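Local coordinates for protein putative acyl-CoA thioester hydrolase YbhC (Escherichia coli K-12, PDB 3GRH) that is a putative thioesterase of the outer membrane that belongs to the pectinesterase family but neither binds pectin nor shows pectinesterase activity, at residues 53-64 with 264-272. Residues are numbered along the deposited sequence; the frame is centred on the assembly and turned at random.
Sequences YFASLTPGAAAW and RQPRTLVTN
Phe54 and Trp64 of the loop 53-64 lie against Arg267 and Leu269 of strand 267-271, an example of how an N-terminal segment is laid over the outside of a solenoid. The tightly packed part is formed by the two aromatic rings and the Arg267 chain. There the Phe54 ring turns its edge to the strand backbone, CZ standing 3.4 Å from Thr268 O in the ring plane, while Trp64 CE3 lies over the centre of one Phe54 face, 3.7 Å above the ring plane. Leu269 CB touches both aromatics, 3.9 Å from Phe54 CZ and 4.2 Å from Trp64 CH2. The strand belongs to a parallel face of the right-handed beta-helix of carbohydrate esterase family 8, pairing with strands 235-238 and 287-291, and the loop covers side chains on the outer side of that face. Arg267 passes beside these rings, its CB 3.8 Å from Phe54 CD1, and a bend at chi3 (-67°) turns the guanidinium toward the loop backbone. Arg267 NH1 donates to Phe54 O at 3.0 Å from above the carbonyl plane (41° out of it), and Trp64 N donates to the same oxygen from the other face. Trp64 CB sits over one guanidinium face, displaced toward its rim, and NH2 forms a salt bridge with Asp233. With Arg267 cut back to an alanine, the strand would probably lose its salt bridge to Asp233 and leave Phe54 O with one donor fewer, the loop freer to shift. Beyond this grip the contact thins: a water at 2.9 Å from Arg267 NH1 links it to Ala62 O, and residues 57-61 run out into solvent without touching the strand.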
ATOM      1  N   TYR A  53      -6.028   9.221 -11.407  1.00 10.13           N
ATOM      2  CA  TYR A  53      -5.952   8.791  -9.972  1.00  8.72           C
ATOM      3  C   TYR A  53      -5.454   9.867  -9.069  1.00  9.41           C
ATOM      4  O   TYR A  53      -5.794   9.918  -7.890  1.00 11.14           O
ATOM      5  CB  TYR A  53      -5.090   7.514  -9.772  1.00  8.05           C
ATOM      6  CG  TYR A  53      -5.760   6.216 -10.090  1.00  6.50           C
ATOM      7  CD1 TYR A  53      -6.011   5.844 -11.387  1.00  8.42           C
ATOM      8  CD2 TYR A  53      -6.151   5.348  -9.098  1.00  5.05           C
ATOM      9  CE1 TYR A  53      -6.690   4.715 -11.705  1.00  7.59           C
ATOM     10  CE2 TYR A  53      -6.784   4.198  -9.414  1.00  5.08           C
ATOM     11  CZ  TYR A  53      -7.075   3.866 -10.729  1.00  6.58           C
ATOM     12  OH  TYR A  53      -7.788   2.705 -11.022  1.00  6.03           O
ATOM     13  N   PHE A  54      -4.664  10.789  -9.652  1.00  9.58           N
ATOM     14  CA  PHE A  54      -4.016  11.840  -8.881  1.00 10.10           C
ATOM     15  C   PHE A  54      -4.681  13.197  -9.039  1.00 11.18           C
ATOM     16  O   PHE A  54      -4.154  14.202  -8.610  1.00  9.38           O
ATOM     17  CB  PHE A  54      -2.537  11.927  -9.213  1.00 11.24           C
ATOM     18  CG  PHE A  54      -1.707  10.784  -8.709  1.00 10.52           C
ATOM     19  CD1 PHE A  54      -2.123   9.973  -7.707  1.00 10.53           C
ATOM     20  CD2 PHE A  54      -0.438  10.638  -9.192  1.00 13.18           C
ATOM     21  CE1 PHE A  54      -1.284   8.926  -7.220  1.00 11.49           C
ATOM     22  CE2 PHE A  54       0.351   9.648  -8.739  1.00 11.87           C
ATOM     23  CZ  PHE A  54      -0.103   8.805  -7.729  1.00 11.60           C
ATOM     24  N   ALA A  55      -5.878  13.221  -9.600  1.00 10.16           N
ATOM     25  CA  ALA A  55      -6.589  14.457  -9.837  1.00 13.79           C
ATOM     26  C   ALA A  55      -6.807  15.248  -8.568  1.00 17.34           C
ATOM     27  O   ALA A  55      -6.947  14.659  -7.484  1.00 17.53           O
ATOM     28  CB  ALA A  55      -7.894  14.129 -10.463  1.00 14.84           C
ATOM     29  N   SER A  56      -6.771  16.579  -8.675  1.00 18.95           N
ATOM     30  CA  SER A  56      -7.089  17.456  -7.502  1.00 22.67           C
ATOM     31  C   SER A  56      -8.599  17.491  -7.234  1.00 24.81           C
ATOM     32  O   SER A  56      -9.390  16.981  -8.034  1.00 23.33           O
ATOM     33  CB  SER A  56      -6.590  18.880  -7.733  1.00 24.26           C
ATOM     34  OG  SER A  56      -7.338  19.513  -8.730  1.00 29.88           O
ATOM     35  N   LEU A  57      -9.043  18.082  -6.125  1.00 28.33           N
ATOM     36  CA  LEU A  57     -10.522  18.295  -6.017  1.00 29.75           C
ATOM     37  C   LEU A  57     -10.976  19.721  -6.267  1.00 31.50           C
ATOM     38  O   LEU A  57     -12.079  19.932  -6.770  1.00 32.85           O
ATOM     39  CB  LEU A  57     -11.153  17.742  -4.730  1.00 30.88           C
ATOM     40  CG  LEU A  57     -12.696  17.609  -4.769  1.00 30.08           C
ATOM     41  CD1 LEU A  57     -13.280  17.490  -6.183  1.00 31.50           C
ATOM     42  CD2 LEU A  57     -13.164  16.397  -3.927  1.00 30.99           C
ATOM     43  N   THR A  58     -10.131  20.691  -5.929  1.00 32.62           N
ATOM     44  CA  THR A  58     -10.383  22.070  -6.304  1.00 32.88           C
ATOM     45  C   THR A  58     -10.497  22.155  -7.836  1.00 33.79           C
ATOM     46  O   THR A  58      -9.889  21.345  -8.545  1.00 34.20           O
ATOM     47  CB  THR A  58      -9.244  22.991  -5.837  1.00 33.17           C
ATOM     48  OG1 THR A  58      -8.686  22.498  -4.613  1.00 34.40           O
ATOM     49  CG2 THR A  58      -9.763  24.422  -5.628  1.00 33.12           C
ATOM     50  N   PRO A  59     -11.316  23.092  -8.351  1.00 33.99           N
ATOM     51  CA  PRO A  59     -11.146  23.561  -9.732  1.00 33.70           C
ATOM     52  C   PRO A  59      -9.995  24.566  -9.808  1.00 33.86           C
ATOM     53  O   PRO A  59      -9.579  25.092  -8.773  1.00 34.60           O
ATOM     54  CB  PRO A  59     -12.480  24.258 -10.048  1.00 34.25           C
ATOM     55  CG  PRO A  59     -13.358  24.092  -8.823  1.00 34.62           C
ATOM     56  CD  PRO A  59     -12.471  23.732  -7.691  1.00 34.12           C
ATOM     57  N   GLY A  60      -9.503  24.842 -11.019  1.00 33.23           N
ATOM     58  CA  GLY A  60      -8.273  25.647 -11.216  1.00 32.06           C
ATOM     59  C   GLY A  60      -6.989  24.916 -10.831  1.00 31.52           C
ATOM     60  O   GLY A  60      -5.891  25.519 -10.846  1.00 32.27           O
ATOM     61  N   ALA A  61      -7.118  23.617 -10.531  1.00 29.94           N
ATOM     62  CA  ALA A  61      -6.061  22.810  -9.914  1.00 27.57           C
ATOM     63  C   ALA A  61      -5.642  21.579 -10.749  1.00 26.02           C
ATOM     64  O   ALA A  61      -6.454  20.702 -11.109  1.00 27.11           O
ATOM     65  CB  ALA A  61      -6.466  22.379  -8.507  1.00 28.12           C
ATOM     66  N   ALA A  62      -4.352  21.539 -11.041  1.00 22.38           N
ATOM     67  CA  ALA A  62      -3.756  20.481 -11.802  1.00 19.80           C
ATOM     68  C   ALA A  62      -3.660  19.241 -10.916  1.00 17.08           C
ATOM     69  O   ALA A  62      -3.613  19.336  -9.667  1.00 16.61           O
ATOM     70  CB  ALA A  62      -2.381  20.911 -12.275  1.00 20.33           C
ATOM     71  N   ALA A  63      -3.645  18.084 -11.573  1.00 14.35           N
ATOM     72  CA  ALA A  63      -3.394  16.814 -10.894  1.00 13.14           C
ATOM     73  C   ALA A  63      -2.012  16.827 -10.297  1.00 12.58           C
ATOM     74  O   ALA A  63      -1.116  17.521 -10.764  1.00 11.09           O
ATOM     75  CB  ALA A  63      -3.486  15.678 -11.904  1.00 13.39           C
ATOM     76  N   TRP A  64      -1.803  16.000  -9.283  1.00  9.38           N
ATOM     77  CA  TRP A  64      -0.476  15.864  -8.692  1.00  9.50           C
ATOM     78  C   TRP A  64       0.403  15.176  -9.708  1.00 11.47           C
ATOM     79  O   TRP A  64       0.073  14.075 -10.161  1.00 11.95           O
ATOM     80  CB  TRP A  64      -0.609  15.071  -7.398  1.00 11.30           C
ATOM     81  CG  TRP A  64       0.666  14.834  -6.651  1.00  7.64           C
ATOM     82  CD1 TRP A  64       1.623  15.745  -6.389  1.00  9.48           C
ATOM     83  CD2 TRP A  64       1.097  13.612  -6.048  1.00  9.25           C
ATOM     84  NE1 TRP A  64       2.646  15.172  -5.674  1.00  9.79           N
ATOM     85  CE2 TRP A  64       2.345  13.863  -5.452  1.00  9.66           C
ATOM     86  CE3 TRP A  64       0.580  12.337  -5.974  1.00  7.47           C
ATOM     87  CZ2 TRP A  64       3.044  12.872  -4.784  1.00 10.70           C
ATOM     88  CZ3 TRP A  64       1.258  11.378  -5.342  1.00 11.15           C
ATOM     89  CH2 TRP A  64       2.491  11.624  -4.783  1.00 10.43           C
ATOM     90  N   ARG A 264     -11.979  12.282   2.390  1.00 19.79           N
ATOM     91  CA  ARG A 264     -10.561  12.618   2.267  1.00 17.58           C
ATOM     92  C   ARG A 264      -9.985  11.600   1.293  1.00 14.14           C
ATOM     93  O   ARG A 264     -10.308  10.439   1.414  1.00 13.08           O
ATOM     94  CB  ARG A 264      -9.866  12.457   3.589  1.00 18.45           C
ATOM     95  CG  ARG A 264      -8.511  12.950   3.583  1.00 19.55           C
ATOM     96  CD  ARG A 264      -7.914  13.073   4.966  1.00 22.09           C
ATOM     97  NE  ARG A 264      -6.519  13.363   4.704  1.00 23.85           N
ATOM     98  CZ  ARG A 264      -5.523  12.489   4.753  1.00 23.45           C
ATOM     99  NH1 ARG A 264      -5.692  11.244   5.244  1.00 18.47           N
ATOM    100  NH2 ARG A 264      -4.312  12.931   4.421  1.00 19.56           N
ATOM    101  N   GLN A 265      -9.216  12.034   0.303  1.00 13.53           N
ATOM    102  CA  GLN A 265      -8.710  11.139  -0.702  1.00 12.70           C
ATOM    103  C   GLN A 265      -7.160  11.287  -0.863  1.00 11.34           C
ATOM    104  O   GLN A 265      -6.697  11.983  -1.763  1.00 12.31           O
ATOM    105  CB  GLN A 265      -9.374  11.512  -2.027  1.00 13.68           C
ATOM    106  CG  GLN A 265      -8.985  10.841  -3.292  1.00 16.51           C
ATOM    107  CD  GLN A 265      -9.377   9.384  -3.442  1.00 19.31           C
ATOM    108  OE1 GLN A 265      -9.579   8.649  -2.440  1.00 18.57           O
ATOM    109  NE2 GLN A 265      -9.398   8.918  -4.705  1.00 12.91           N
ATOM    110  N   PRO A 266      -6.385  10.702   0.021  1.00 10.44           N
ATOM    111  CA  PRO A 266      -4.928  10.791  -0.080  1.00  9.60           C
ATOM    112  C   PRO A 266      -4.389  10.072  -1.256  1.00  8.66           C
ATOM    113  O   PRO A 266      -4.906   9.031  -1.602  1.00 10.88           O
ATOM    114  CB  PRO A 266      -4.424  10.102   1.143  1.00 11.29           C
ATOM    115  CG  PRO A 266      -5.644   9.220   1.511  1.00 12.80           C
ATOM    116  CD  PRO A 266      -6.788   9.966   1.209  1.00 12.41           C
ATOM    117  N   ARG A 267      -3.376  10.678  -1.904  1.00  6.65           N
ATOM    118  CA  ARG A 267      -2.739  10.118  -3.078  1.00  6.14           C
ATOM    119  C   ARG A 267      -1.293   9.674  -2.766  1.00  7.04           C
ATOM    120  O   ARG A 267      -0.526  10.413  -2.159  1.00  5.89           O
ATOM    121  CB  ARG A 267      -2.638  11.199  -4.134  1.00  6.25           C
ATOM    122  CG  ARG A 267      -3.989  11.664  -4.573  1.00  6.50           C
ATOM    123  CD  ARG A 267      -3.989  12.980  -5.288  1.00  7.21           C
ATOM    124  NE  ARG A 267      -3.625  14.094  -4.440  1.00  9.19           N
ATOM    125  CZ  ARG A 267      -3.597  15.364  -4.828  1.00 10.13           C
ATOM    126  NH1 ARG A 267      -3.910  15.685  -6.055  1.00  9.57           N
ATOM    127  NH2 ARG A 267      -3.255  16.311  -3.955  1.00 11.04           N
ATOM    128  N   THR A 268      -0.998   8.468  -3.209  1.00  5.54           N
ATOM    129  CA  THR A 268       0.324   7.839  -3.007  1.00  5.71           C
ATOM    130  C   THR A 268       0.856   7.307  -4.312  1.00  6.49           C
ATOM    131  O   THR A 268       0.123   6.653  -5.051  1.00  6.27           O
ATOM    132  CB  THR A 268       0.165   6.678  -1.955  1.00  9.12           C
ATOM    133  OG1 THR A 268      -0.460   7.211  -0.761  1.00 11.84           O
ATOM    134  CG2 THR A 268       1.461   6.053  -1.581  1.00  8.89           C
ATOM    135  N   LEU A 269       2.153   7.474  -4.547  1.00  6.11           N
ATOM    136  CA  LEU A 269       2.832   6.894  -5.708  1.00  5.54           C
ATOM    137  C   LEU A 269       3.891   5.935  -5.207  1.00  6.46           C
ATOM    138  O   LEU A 269       4.798   6.373  -4.471  1.00  7.06           O
ATOM    139  CB  LEU A 269       3.515   7.992  -6.552  1.00  6.56           C
ATOM    140  CG  LEU A 269       4.309   7.471  -7.740  1.00  6.51           C
ATOM    141  CD1 LEU A 269       3.375   6.773  -8.683  1.00  8.33           C
ATOM    142  CD2 LEU A 269       5.021   8.617  -8.336  1.00  9.86           C
ATOM    143  N   VAL A 270       3.821   4.680  -5.613  1.00  5.47           N
ATOM    144  CA  VAL A 270       4.830   3.655  -5.230  1.00  6.00           C
ATOM    145  C   VAL A 270       5.503   3.217  -6.532  1.00  7.91           C
ATOM    146  O   VAL A 270       4.822   2.787  -7.477  1.00  9.23           O
ATOM    147  CB  VAL A 270       4.149   2.436  -4.593  1.00  8.15           C
ATOM    148  CG1 VAL A 270       5.199   1.302  -4.232  1.00  9.44           C
ATOM    149  CG2 VAL A 270       3.326   2.832  -3.379  1.00  7.82           C
ATOM    150  N   THR A 271       6.803   3.442  -6.649  1.00  6.54           N
ATOM    151  CA  THR A 271       7.547   3.110  -7.826  1.00  6.77           C
ATOM    152  C   THR A 271       8.745   2.201  -7.537  1.00  6.16           C
ATOM    153  O   THR A 271       9.399   2.329  -6.461  1.00  6.31           O
ATOM    154  CB  THR A 271       8.090   4.374  -8.511  1.00 10.92           C
ATOM    155  OG1 THR A 271       8.847   5.195  -7.587  1.00 14.90           O
ATOM    156  CG2 THR A 271       6.904   5.231  -9.060  1.00 14.38           C
ATOM    157  N   ASN A 272       9.040   1.285  -8.471  1.00  6.09           N
ATOM    158  CA  ASN A 272      10.310   0.599  -8.432  1.00  6.18           C
ATOM    159  C   ASN A 272      10.496  -0.197  -7.143  1.00  6.83           C
ATOM    160  O   ASN A 272      11.599  -0.309  -6.681  1.00  9.93           O
ATOM    161  CB  ASN A 272      11.469   1.547  -8.630  1.00  9.58           C
ATOM    162  CG  ASN A 272      11.345   2.341  -9.846  1.00 13.60           C
ATOM    163  OD1 ASN A 272      11.541   3.612  -9.887  1.00 18.48           O
ATOM    164  ND2 ASN A 272      11.031   1.648 -10.869  1.00 12.73           N
TER
HETATM  165  O   HOH W   1      -8.074  10.592  -6.626  1.00 29.64           O
HETATM  166  O   HOH W   2      -3.276  18.353  -7.028  1.00 29.79           O